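Local coordinates for NOL1/NOP2/sun family protein (Enterococcus faecium, PDB 3M4X) that probably methylates cytosine in ribosomal RNA, using S-adenosylmethionine, as a bacterial RsmF-like member of the NOL1/NOP2/sun family, at residues Gln10-Lys15 and Lys199-Glu204; Asn43-Ala48 and Gln122-Met127; Tyr86-Glu91 and Ser147-Arg152; Pro184-Gly189 and Pro239-Glu244. One frame throughout, in Å; residues are numbered along the deposited sequence.

In the fold
Contacts 1, 2 and 3 each tie the N-terminal part of the chain to the methyltransferase domain, whereas contact 4 lies within that domain, at the loop carrying the Pro-Cys-Ser signature of the family and so probably beside the active site. Contacts 1 and 4 adjoin, with centres about 13 Å apart: Trp201 NE1 hydrogen-bonds to Glu188 OE2 at 3.0 Å, and Lys15 forms a salt bridge with Glu240. Contacts 2 and 3, with centres about 11 Å apart, are joined by the hydrogen bonds Pro47 O to Tyr86 OH and Gln122 OE1 to Gln90 NE2. Between the two pairs, contacts 3 and 4 come nearest, about 6 Å between closest atoms, without touching.

Contact 1: residues Gln10-Lys15 and Lys199-Glu204; sequences QQFIKK and KEWTEE
Aromatic packing between Phe12 and Trp201, with a weak polar link beside it, joins the N-terminal helix 10-20 to the loop that follows helix 195-200 of the methyltransferase domain. The two rings form a T-shaped pair: Phe12 turns its edge to the face of the Trp201 six-membered ring, centroids 5.7 Å apart and planes at 87°. Phe12 CB sits over that same indole ring, 4.0 Å from its centroid, in a CH-pi contact. CG anti to the backbone N (chi1 174°) carries the Phe12 ring past the indole, with CB left over its face. Gln11 CB meets the indole at its edge, in plane, 3.9 Å from Trp201 CZ3. Beyond CB the Gln11 chain bends at chi2 and brings NE2 to Glu203 OE2 at 2.9 Å; the N-H points poorly (120°), so this bond is weak. Glu203 reaches it with a fully extended chain. The indole NE1 is hydrogen-bonded to Glu188, which helps set the rotation of the ring. Phe191 meets both aromatic rings edge-to-face, and Phe27, Phe28 and Leu31 of helix 24-33 also pack on Phe12, placing it among two N-terminal helices and the methyltransferase loops.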
# COMPACT_ATOMS: atom_id res chain seq x y z
N GLN A 10 -11.98 -31.89 3.85
CA GLN A 10 -12.20 -33.02 2.96
C GLN A 10 -12.67 -32.59 1.57
O GLN A 10 -12.21 -33.12 0.56
CB GLN A 10 -13.21 -34.02 3.56
CG GLN A 10 -13.37 -33.90 5.07
CD GLN A 10 -14.08 -32.62 5.48
OE1 GLN A 10 -15.25 -32.41 5.15
NE2 GLN A 10 -13.37 -31.75 6.20
N GLN A 11 -13.58 -31.62 1.53
CA GLN A 11 -14.14 -31.18 0.25
C GLN A 11 -13.10 -30.50 -0.64
O GLN A 11 -13.14 -30.60 -1.86
CB GLN A 11 -15.34 -30.25 0.47
CG GLN A 11 -16.49 -30.90 1.20
CD GLN A 11 -16.85 -32.25 0.61
OE1 GLN A 11 -16.83 -33.27 1.31
NE2 GLN A 11 -17.19 -32.27 -0.68
N PHE A 12 -12.17 -29.81 0.01
CA PHE A 12 -11.05 -29.14 -0.63
C PHE A 12 -10.08 -30.17 -1.22
O PHE A 12 -9.64 -30.05 -2.36
CB PHE A 12 -10.34 -28.27 0.41
CG PHE A 12 -9.07 -27.64 -0.08
CD1 PHE A 12 -9.09 -26.43 -0.76
CD2 PHE A 12 -7.84 -28.24 0.17
CE1 PHE A 12 -7.92 -25.84 -1.20
CE2 PHE A 12 -6.67 -27.65 -0.27
CZ PHE A 12 -6.70 -26.46 -0.95
N ILE A 13 -9.74 -31.17 -0.41
CA ILE A 13 -8.90 -32.28 -0.83
C ILE A 13 -9.43 -33.00 -2.07
O ILE A 13 -8.68 -33.27 -3.01
CB ILE A 13 -8.69 -33.27 0.35
CG1 ILE A 13 -7.88 -32.59 1.46
CG2 ILE A 13 -7.98 -34.54 -0.10
CD1 ILE A 13 -7.63 -33.46 2.67
N LYS A 14 -10.72 -33.30 -2.09
CA LYS A 14 -11.34 -33.91 -3.27
C LYS A 14 -11.28 -32.98 -4.49
O LYS A 14 -10.93 -33.39 -5.60
CB LYS A 14 -12.80 -34.30 -3.00
CG LYS A 14 -13.04 -35.12 -1.73
CD LYS A 14 -14.48 -35.68 -1.71
CE LYS A 14 -15.11 -35.64 -0.31
NZ LYS A 14 -14.35 -36.39 0.75
N LYS A 15 -11.65 -31.72 -4.29
CA LYS A 15 -11.69 -30.76 -5.39
C LYS A 15 -10.34 -30.74 -6.09
O LYS A 15 -10.25 -30.90 -7.31
CB LYS A 15 -12.07 -29.37 -4.87
CG LYS A 15 -12.25 -28.28 -5.95
CD LYS A 15 -12.92 -27.05 -5.36
CE LYS A 15 -13.26 -26.01 -6.42
NZ LYS A 15 -12.04 -25.41 -7.02
N LYS A 199 -11.02 -23.00 8.78
CA LYS A 199 -12.31 -23.06 9.45
C LYS A 199 -13.42 -22.41 8.64
O LYS A 199 -14.53 -22.94 8.57
CB LYS A 199 -12.21 -22.39 10.82
CG LYS A 199 -11.25 -23.07 11.78
CD LYS A 199 -11.98 -23.57 13.02
CE LYS A 199 -12.52 -22.43 13.87
NZ LYS A 199 -13.22 -22.91 15.10
N GLU A 200 -13.13 -21.26 8.03
CA GLU A 200 -14.13 -20.47 7.34
C GLU A 200 -14.41 -20.94 5.92
O GLU A 200 -15.36 -20.50 5.28
CB GLU A 200 -13.71 -19.00 7.31
CG GLU A 200 -13.12 -18.50 8.62
CD GLU A 200 -14.05 -17.56 9.36
OE1 GLU A 200 -15.01 -17.06 8.74
OE2 GLU A 200 -13.81 -17.32 10.57
N TRP A 201 -13.56 -21.84 5.41
CA TRP A 201 -13.72 -22.36 4.05
C TRP A 201 -14.86 -23.37 3.96
O TRP A 201 -14.97 -24.27 4.78
CB TRP A 201 -12.42 -23.02 3.57
CG TRP A 201 -12.41 -23.36 2.10
CD1 TRP A 201 -11.91 -22.58 1.09
CD2 TRP A 201 -12.92 -24.55 1.48
NE1 TRP A 201 -12.08 -23.22 -0.12
CE2 TRP A 201 -12.69 -24.43 0.10
CE3 TRP A 201 -13.54 -25.70 1.97
CZ2 TRP A 201 -13.07 -25.41 -0.81
CZ3 TRP A 201 -13.91 -26.68 1.07
CH2 TRP A 201 -13.67 -26.53 -0.31
N THR A 202 -15.72 -23.21 2.95
CA THR A 202 -16.70 -24.24 2.63
C THR A 202 -16.61 -24.57 1.16
O THR A 202 -15.90 -23.90 0.41
CB THR A 202 -18.15 -23.83 2.96
OG1 THR A 202 -18.63 -22.91 1.98
CG2 THR A 202 -18.22 -23.18 4.34
N GLU A 203 -17.37 -25.57 0.75
CA GLU A 203 -17.37 -26.01 -0.63
C GLU A 203 -18.04 -24.96 -1.53
O GLU A 203 -17.85 -24.96 -2.75
CB GLU A 203 -18.09 -27.35 -0.75
CG GLU A 203 -17.78 -28.13 -2.01
CD GLU A 203 -18.42 -29.50 -2.00
OE1 GLU A 203 -18.48 -30.14 -3.06
OE2 GLU A 203 -18.87 -29.92 -0.91
N GLU A 204 -18.82 -24.08 -0.92
CA GLU A 204 -19.56 -23.07 -1.67
C GLU A 204 -18.84 -21.73 -1.74
O GLU A 204 -19.30 -20.81 -2.40
CB GLU A 204 -20.95 -22.87 -1.07
CG GLU A 204 -21.92 -24.01 -1.33
CD GLU A 204 -23.27 -23.77 -0.68
OE1 GLU A 204 -23.33 -23.07 0.35
OE2 GLU A 204 -24.28 -24.29 -1.21

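Contact 2: residues Asn43-Ala48 and Gln122-Met127; sequences NPLKPA and QLAAQM
Leu45 spends its contact on main chain: both methyls of its side chain gather round the carbonyl oxygen of Ala124, and no hydrogen bond crosses between the segments. The loop that presents it is a type I beta turn from Asn43 to Lys46, combined with an Asx turn, and it packs on helix 118-127. That helix follows the first parallel strand, 108-111, of the Rossmann-like methyltransferase domain, while the turn leaves strand 39-41 of the small N-terminal sheet; the contact is therefore an interface between the two parts. Leu45 CD2 approaches Ala124 O to 3.7 Å, and CD1 lies 3.9 Å from the same oxygen. The branch point also rests on the helix, CG being 4.0 Å from Ala125 CA. Because Leu45 CG stands anti to its carbonyl carbon (chi1 -58°), the isobutyl group points off the turn at the helix. Ala124 and Ala125 offer no side-chain atom beyond CB here, which probably allows the close approach. Pro44 CD lies 3.8 Å from Ala125 CB, with CG almost as near. Lys46 NZ and Asn43 ND2 hydrogen-bond to carbonyls that include Arg152 O and Trp153 O respectively, which sets the turn against the C-terminal end of helix 140-153. The turn itself is braced by Leu45 N, which donates to Asn43 OD1 at 2.9 Å from above the plane of that amide carbonyl.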
# COMPACT_ATOMS: atom_id res chain seq x y z
N ASN A 43 12.24 1.06 1.19
CA ASN A 43 11.44 2.17 0.72
C ASN A 43 12.27 3.20 -0.06
O ASN A 43 13.03 3.96 0.54
CB ASN A 43 10.74 2.82 1.91
CG ASN A 43 9.71 3.84 1.49
OD1 ASN A 43 9.63 4.18 0.32
ND2 ASN A 43 8.93 4.34 2.44
N PRO A 44 12.14 3.20 -1.39
CA PRO A 44 12.86 4.11 -2.29
C PRO A 44 12.38 5.55 -2.13
O PRO A 44 13.03 6.47 -2.62
CB PRO A 44 12.49 3.62 -3.70
CG PRO A 44 11.72 2.33 -3.51
CD PRO A 44 11.23 2.29 -2.11
N LEU A 45 11.25 5.75 -1.46
CA LEU A 45 10.79 7.10 -1.15
C LEU A 45 11.63 7.78 -0.06
O LEU A 45 11.64 9.01 0.04
CB LEU A 45 9.32 7.10 -0.74
CG LEU A 45 8.36 6.51 -1.79
CD1 LEU A 45 6.95 6.44 -1.24
CD2 LEU A 45 8.39 7.33 -3.09
N LYS A 46 12.34 6.98 0.73
CA LYS A 46 13.09 7.49 1.88
C LYS A 46 14.53 7.88 1.55
O LYS A 46 15.15 7.29 0.69
CB LYS A 46 13.08 6.47 3.02
CG LYS A 46 11.69 6.10 3.53
CD LYS A 46 11.11 7.22 4.39
CE LYS A 46 9.68 6.91 4.76
NZ LYS A 46 9.22 7.64 5.95
N PRO A 47 15.07 8.89 2.26
CA PRO A 47 16.50 9.20 2.17
C PRO A 47 17.35 7.97 2.50
O PRO A 47 17.21 7.44 3.60
CB PRO A 47 16.71 10.24 3.29
CG PRO A 47 15.36 10.81 3.57
CD PRO A 47 14.34 9.76 3.21
N ALA A 48 18.21 7.54 1.58
CA ALA A 48 19.06 6.36 1.83
C ALA A 48 18.27 5.14 2.29
O ALA A 48 18.68 4.43 3.20
CB ALA A 48 20.15 6.69 2.86
N GLN A 122 3.62 -0.48 -2.35
CA GLN A 122 4.53 -0.68 -3.48
C GLN A 122 4.19 0.21 -4.69
O GLN A 122 5.09 0.62 -5.44
CB GLN A 122 4.77 -2.17 -3.86
CG GLN A 122 3.56 -3.04 -4.02
CD GLN A 122 3.85 -4.56 -3.89
OE1 GLN A 122 2.98 -5.31 -3.44
NE2 GLN A 122 5.06 -5.00 -4.30
N LEU A 123 2.92 0.54 -4.87
CA LEU A 123 2.53 1.45 -5.95
C LEU A 123 3.13 2.83 -5.73
O LEU A 123 3.67 3.45 -6.64
CB LEU A 123 1.01 1.56 -6.02
CG LEU A 123 0.22 0.30 -6.39
CD1 LEU A 123 -1.28 0.54 -6.19
CD2 LEU A 123 0.51 -0.12 -7.82
N ALA A 124 2.99 3.31 -4.51
CA ALA A 124 3.51 4.61 -4.15
C ALA A 124 5.02 4.66 -4.34
O ALA A 124 5.56 5.68 -4.78
CB ALA A 124 3.13 4.93 -2.73
N ALA A 125 5.72 3.58 -4.02
CA ALA A 125 7.17 3.54 -4.21
C ALA A 125 7.46 3.68 -5.69
O ALA A 125 8.42 4.33 -6.09
CB ALA A 125 7.78 2.22 -3.66
N GLN A 126 6.60 3.07 -6.51
CA GLN A 126 6.77 3.10 -7.96
C GLN A 126 6.52 4.51 -8.52
O GLN A 126 7.16 4.93 -9.50
CB GLN A 126 5.82 2.10 -8.61
CG GLN A 126 6.26 0.63 -8.56
CD GLN A 126 5.10 -0.33 -8.84
OE1 GLN A 126 3.94 0.08 -8.91
NE2 GLN A 126 5.41 -1.61 -9.01
N MSE A 127 5.60 5.23 -7.90
CA MSE A 127 5.15 6.52 -8.43
C MSE A 127 6.03 7.70 -8.03
O MSE A 127 5.90 8.78 -8.61
CB MSE A 127 3.71 6.76 -8.01
CG MSE A 127 2.80 5.64 -8.47
SE MSE A 127 1.04 5.80 -7.69
CE MSE A 127 0.59 7.52 -8.51

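Contact 3: residues Tyr86-Glu91 and Ser147-Arg152; sequences YEYSQE and SENIER
The Tyr88 ring has Asn149 CB at its edge, in the ring plane, and the Arg152 guanidinium beside it obliquely, the two planes only 21° apart. The guanidinium in turn has Glu87 O at its edge on one nitrogen and the Asn149 amide at its edge on another. Through these groups strand 88-89, an outer strand of the three-stranded antiparallel N-terminal sheet, is pinned to helix 140-153 of the Rossmann-like methyltransferase domain. Arg152 reaches out with CG anti to the backbone N (chi1 179°), then bends at chi3, which carries the flat end across to the strand. There NH1 donates to Glu87 O at 2.9 Å, nearly straight and close to the C=O direction. NH1 has a second carbonyl partner in His82, so two main-chain oxygens of the N-terminal part share the nitrogen. On the helix side, NH2 donates to Asn149 OD1 at 2.8 Å, a bond lying within the guanidinium plane, and NE adds a weak one to the same oxygen. Asn149 OD1, one turn earlier, thus steadies the guanidinium from its own helix. The ring of Tyr88, whose backbone pairs with Arg41 of strand 39-41, runs past both helix side chains, CD1 and CE1 near Arg152 NH2, CE1 and OH near Asn149. Its amide neighbour crosses at about a right angle, with planes 65° apart, and Tyr88 OH stays 3.6 Å from Asn149 ND2. At the other end of the ring, Arg152 NH2 comes within 3.4 Å of Tyr88 CD1.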
# COMPACT_ATOMS: atom_id res chain seq x y z
N TYR A 86 10.93 2.59 6.89
CA TYR A 86 11.99 2.09 6.03
C TYR A 86 11.77 0.63 5.68
O TYR A 86 12.49 0.05 4.88
CB TYR A 86 13.38 2.30 6.68
CG TYR A 86 13.94 3.69 6.43
CD1 TYR A 86 13.26 4.82 6.85
CD2 TYR A 86 15.13 3.87 5.73
CE1 TYR A 86 13.77 6.12 6.60
CE2 TYR A 86 15.65 5.13 5.48
CZ TYR A 86 14.96 6.25 5.92
OH TYR A 86 15.49 7.49 5.66
N GLU A 87 10.77 0.03 6.31
CA GLU A 87 10.44 -1.36 6.05
C GLU A 87 8.96 -1.55 6.12
O GLU A 87 8.29 -0.99 6.99
CB GLU A 87 11.09 -2.29 7.07
CG GLU A 87 12.59 -2.21 7.06
CD GLU A 87 13.23 -3.14 8.05
OE1 GLU A 87 14.43 -3.40 7.89
OE2 GLU A 87 12.53 -3.62 8.97
N TYR A 88 8.45 -2.33 5.17
CA TYR A 88 7.06 -2.74 5.17
C TYR A 88 7.05 -4.26 5.07
O TYR A 88 7.58 -4.82 4.11
CB TYR A 88 6.31 -2.14 3.97
CG TYR A 88 4.82 -2.12 4.16
CD1 TYR A 88 4.19 -0.97 4.63
CD2 TYR A 88 4.04 -3.24 3.90
CE1 TYR A 88 2.83 -0.95 4.83
CE2 TYR A 88 2.67 -3.22 4.10
CZ TYR A 88 2.08 -2.07 4.57
OH TYR A 88 0.72 -2.02 4.78
N SER A 89 6.48 -4.92 6.06
CA SER A 89 6.41 -6.38 6.00
C SER A 89 5.25 -6.80 5.10
O SER A 89 4.15 -6.27 5.18
CB SER A 89 6.32 -7.02 7.39
OG SER A 89 5.19 -6.56 8.10
N GLN A 90 5.53 -7.75 4.22
CA GLN A 90 4.59 -8.21 3.20
C GLN A 90 4.99 -9.62 2.80
O GLN A 90 6.17 -9.89 2.58
CB GLN A 90 4.64 -7.29 1.99
CG GLN A 90 3.60 -7.61 0.94
CD GLN A 90 3.69 -6.73 -0.27
OE1 GLN A 90 4.74 -6.15 -0.57
NE2 GLN A 90 2.59 -6.63 -1.00
N GLU A 91 4.03 -10.53 2.71
CA GLU A 91 4.38 -11.91 2.39
C GLU A 91 4.85 -11.99 0.94
O GLU A 91 4.33 -11.28 0.09
CB GLU A 91 3.23 -12.87 2.70
CG GLU A 91 2.29 -13.12 1.56
CD GLU A 91 2.64 -14.36 0.76
OE1 GLU A 91 3.67 -15.02 1.05
OE2 GLU A 91 1.87 -14.67 -0.16
N SER A 147 -4.46 4.16 6.44
CA SER A 147 -4.06 5.56 6.48
C SER A 147 -2.76 5.74 7.29
O SER A 147 -1.86 6.46 6.88
CB SER A 147 -5.20 6.42 7.05
OG SER A 147 -4.79 7.75 7.27
N GLU A 148 -2.65 5.06 8.42
CA GLU A 148 -1.44 5.19 9.23
C GLU A 148 -0.20 4.60 8.57
O GLU A 148 0.90 5.13 8.74
CB GLU A 148 -1.67 4.67 10.65
CG GLU A 148 -2.57 5.62 11.44
CD GLU A 148 -3.04 5.07 12.77
OE1 GLU A 148 -2.46 4.06 13.23
OE2 GLU A 148 -3.98 5.65 13.35
N ASN A 149 -0.37 3.53 7.79
CA ASN A 149 0.76 2.96 7.05
C ASN A 149 1.23 3.85 5.88
O ASN A 149 2.42 3.96 5.62
CB ASN A 149 0.45 1.54 6.55
CG ASN A 149 0.67 0.47 7.62
OD1 ASN A 149 1.73 0.39 8.24
ND2 ASN A 149 -0.34 -0.37 7.81
N ILE A 150 0.28 4.47 5.18
CA ILE A 150 0.60 5.39 4.08
C ILE A 150 1.46 6.55 4.62
O ILE A 150 2.53 6.86 4.10
CB ILE A 150 -0.70 5.92 3.37
CG1 ILE A 150 -1.01 5.12 2.11
CG2 ILE A 150 -0.54 7.35 2.90
CD1 ILE A 150 -1.11 3.65 2.30
N GLU A 151 1.00 7.15 5.71
CA GLU A 151 1.75 8.19 6.38
C GLU A 151 3.14 7.72 6.83
O GLU A 151 4.14 8.42 6.65
CB GLU A 151 0.95 8.69 7.57
CG GLU A 151 1.65 9.75 8.38
CD GLU A 151 0.90 10.04 9.66
OE1 GLU A 151 1.03 9.25 10.61
OE2 GLU A 151 0.19 11.06 9.71
N ARG A 152 3.22 6.52 7.39
CA ARG A 152 4.50 6.01 7.88
C ARG A 152 5.50 5.86 6.74
O ARG A 152 6.70 6.17 6.88
CB ARG A 152 4.32 4.69 8.64
CG ARG A 152 5.62 4.06 9.18
CD ARG A 152 5.33 2.82 10.06
NE ARG A 152 4.63 1.79 9.30
CZ ARG A 152 5.24 0.81 8.63
NH1 ARG A 152 6.57 0.70 8.64
NH2 ARG A 152 4.52 -0.07 7.94

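Contact 4: residues Pro184-Gly189 and Pro239-Glu244; sequences PCSGEG and PEENEE
Ser186 N donates to OE2 of Glu241 at 2.7 Å, using the syn lone pair of that oxygen. Ser186 OG also donates, to Glu241 OE1, but the modelled separation of this second pair, 2.4 Å, is very short and its exact value is doubtful. Ser186 OG can face the carboxylate because it lies between its own backbone N and carbonyl carbon (chi1 48°); it is also hydrogen-bonded to Thr236 OG1. Extended beyond CG, the Glu241 chain carries its carboxylate across to the 184-189 loop. Pro184-Cys185-Ser186 matches motif IV of the RNA cytosine-5 methyltransferases, in the loop after strand 176-182 of the Rossmann-like sheet. Glu241 comes after the Thr234-Cys235-Thr236 sequence at the end of the neighbouring parallel strand 228-234. The carboxylate therefore ties together two loops that, in relatives, line the active site. Its own loop is drawn in by Pro239 O, which accepts from Asn242 N and Glu244 N on opposite faces of the carbonyl plane. Cys185 lies beside the carboxylate, but it is poorly ordered and its exact position uncertain; its side chain packs on Thr234, Cys235 and Gln213. Cys209 and Gln213 of helix 205-222 touch the Glu241 side chain.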
# COMPACT_ATOMS: atom_id res chain seq x y z
N PRO A 184 -11.50 -9.68 -2.42
CA PRO A 184 -11.83 -10.64 -1.36
C PRO A 184 -12.07 -11.96 -2.04
O PRO A 184 -12.71 -11.99 -3.11
CB PRO A 184 -13.16 -10.10 -0.79
CG PRO A 184 -13.24 -8.67 -1.25
CD PRO A 184 -12.50 -8.61 -2.55
N CYS A 185 -11.54 -13.03 -1.48
CA CYS A 185 -11.61 -14.34 -2.13
C CYS A 185 -11.68 -15.46 -1.09
O CYS A 185 -11.67 -15.18 0.11
CB CYS A 185 -10.41 -14.49 -3.05
SG CYS A 185 -8.86 -13.85 -2.36
N SER A 186 -11.75 -16.71 -1.53
CA SER A 186 -11.95 -17.83 -0.60
C SER A 186 -10.78 -18.09 0.36
O SER A 186 -10.96 -18.73 1.40
CB SER A 186 -12.37 -19.12 -1.33
OG SER A 186 -11.55 -19.40 -2.45
N GLY A 187 -9.60 -17.59 0.01
CA GLY A 187 -8.48 -17.59 0.94
C GLY A 187 -7.79 -18.93 1.13
O GLY A 187 -7.34 -19.25 2.23
N GLU A 188 -7.70 -19.71 0.06
CA GLU A 188 -7.03 -21.00 0.14
C GLU A 188 -5.52 -20.82 0.15
O GLU A 188 -4.78 -21.74 0.50
CB GLU A 188 -7.47 -21.90 -1.01
CG GLU A 188 -8.97 -22.00 -1.14
CD GLU A 188 -9.40 -22.58 -2.47
OE1 GLU A 188 -8.52 -22.77 -3.34
OE2 GLU A 188 -10.61 -22.84 -2.65
N GLY A 189 -5.09 -19.62 -0.22
CA GLY A 189 -3.68 -19.26 -0.16
C GLY A 189 -3.31 -18.79 1.23
O GLY A 189 -2.13 -18.52 1.51
N PRO A 239 -10.24 -22.04 -9.55
CA PRO A 239 -10.54 -21.57 -10.91
C PRO A 239 -11.72 -20.61 -10.88
O PRO A 239 -11.70 -19.62 -11.61
CB PRO A 239 -10.95 -22.86 -11.64
CG PRO A 239 -10.15 -23.95 -10.91
CD PRO A 239 -10.13 -23.51 -9.47
N GLU A 240 -12.72 -20.90 -10.06
CA GLU A 240 -13.94 -20.08 -10.05
C GLU A 240 -13.63 -18.61 -9.78
O GLU A 240 -14.34 -17.73 -10.25
CB GLU A 240 -14.97 -20.61 -9.05
CG GLU A 240 -15.54 -22.00 -9.39
CD GLU A 240 -14.61 -23.14 -9.00
OE1 GLU A 240 -13.53 -22.88 -8.44
OE2 GLU A 240 -14.96 -24.31 -9.24
N GLU A 241 -12.55 -18.34 -9.06
CA GLU A 241 -12.17 -16.97 -8.69
C GLU A 241 -11.02 -16.39 -9.50
O GLU A 241 -10.72 -15.21 -9.39
CB GLU A 241 -11.84 -16.90 -7.20
CG GLU A 241 -13.00 -17.27 -6.33
CD GLU A 241 -12.59 -17.55 -4.93
OE1 GLU A 241 -12.45 -18.75 -4.57
OE2 GLU A 241 -12.39 -16.58 -4.17
N ASN A 242 -10.39 -17.22 -10.32
CA ASN A 242 -9.23 -16.83 -11.09
C ASN A 242 -9.50 -16.87 -12.59
O ASN A 242 -9.97 -15.88 -13.17
CB ASN A 242 -8.04 -17.71 -10.72
CG ASN A 242 -7.67 -17.64 -9.24
OD1 ASN A 242 -6.97 -18.51 -8.71
ND2 ASN A 242 -8.15 -16.60 -8.56
N GLU A 243 -9.20 -17.99 -13.24
CA GLU A 243 -9.39 -18.09 -14.69
C GLU A 243 -10.83 -17.82 -15.13
O GLU A 243 -11.06 -17.32 -16.23
CB GLU A 243 -8.96 -19.46 -15.24
CG GLU A 243 -7.47 -19.74 -15.22
CD GLU A 243 -7.00 -20.33 -13.89
OE1 GLU A 243 -7.82 -20.40 -12.95
OE2 GLU A 243 -5.81 -20.72 -13.79
N GLU A 244 -11.81 -18.17 -14.30
CA GLU A 244 -13.20 -17.99 -14.71
C GLU A 244 -13.59 -16.52 -14.62
O GLU A 244 -14.34 -16.03 -15.45
CB GLU A 244 -14.16 -18.90 -13.93
CG GLU A 244 -14.03 -20.38 -14.30
CD GLU A 244 -15.05 -21.28 -13.59
OE1 GLU A 244 -16.13 -20.77 -13.21
OE2 GLU A 244 -14.78 -22.49 -13.43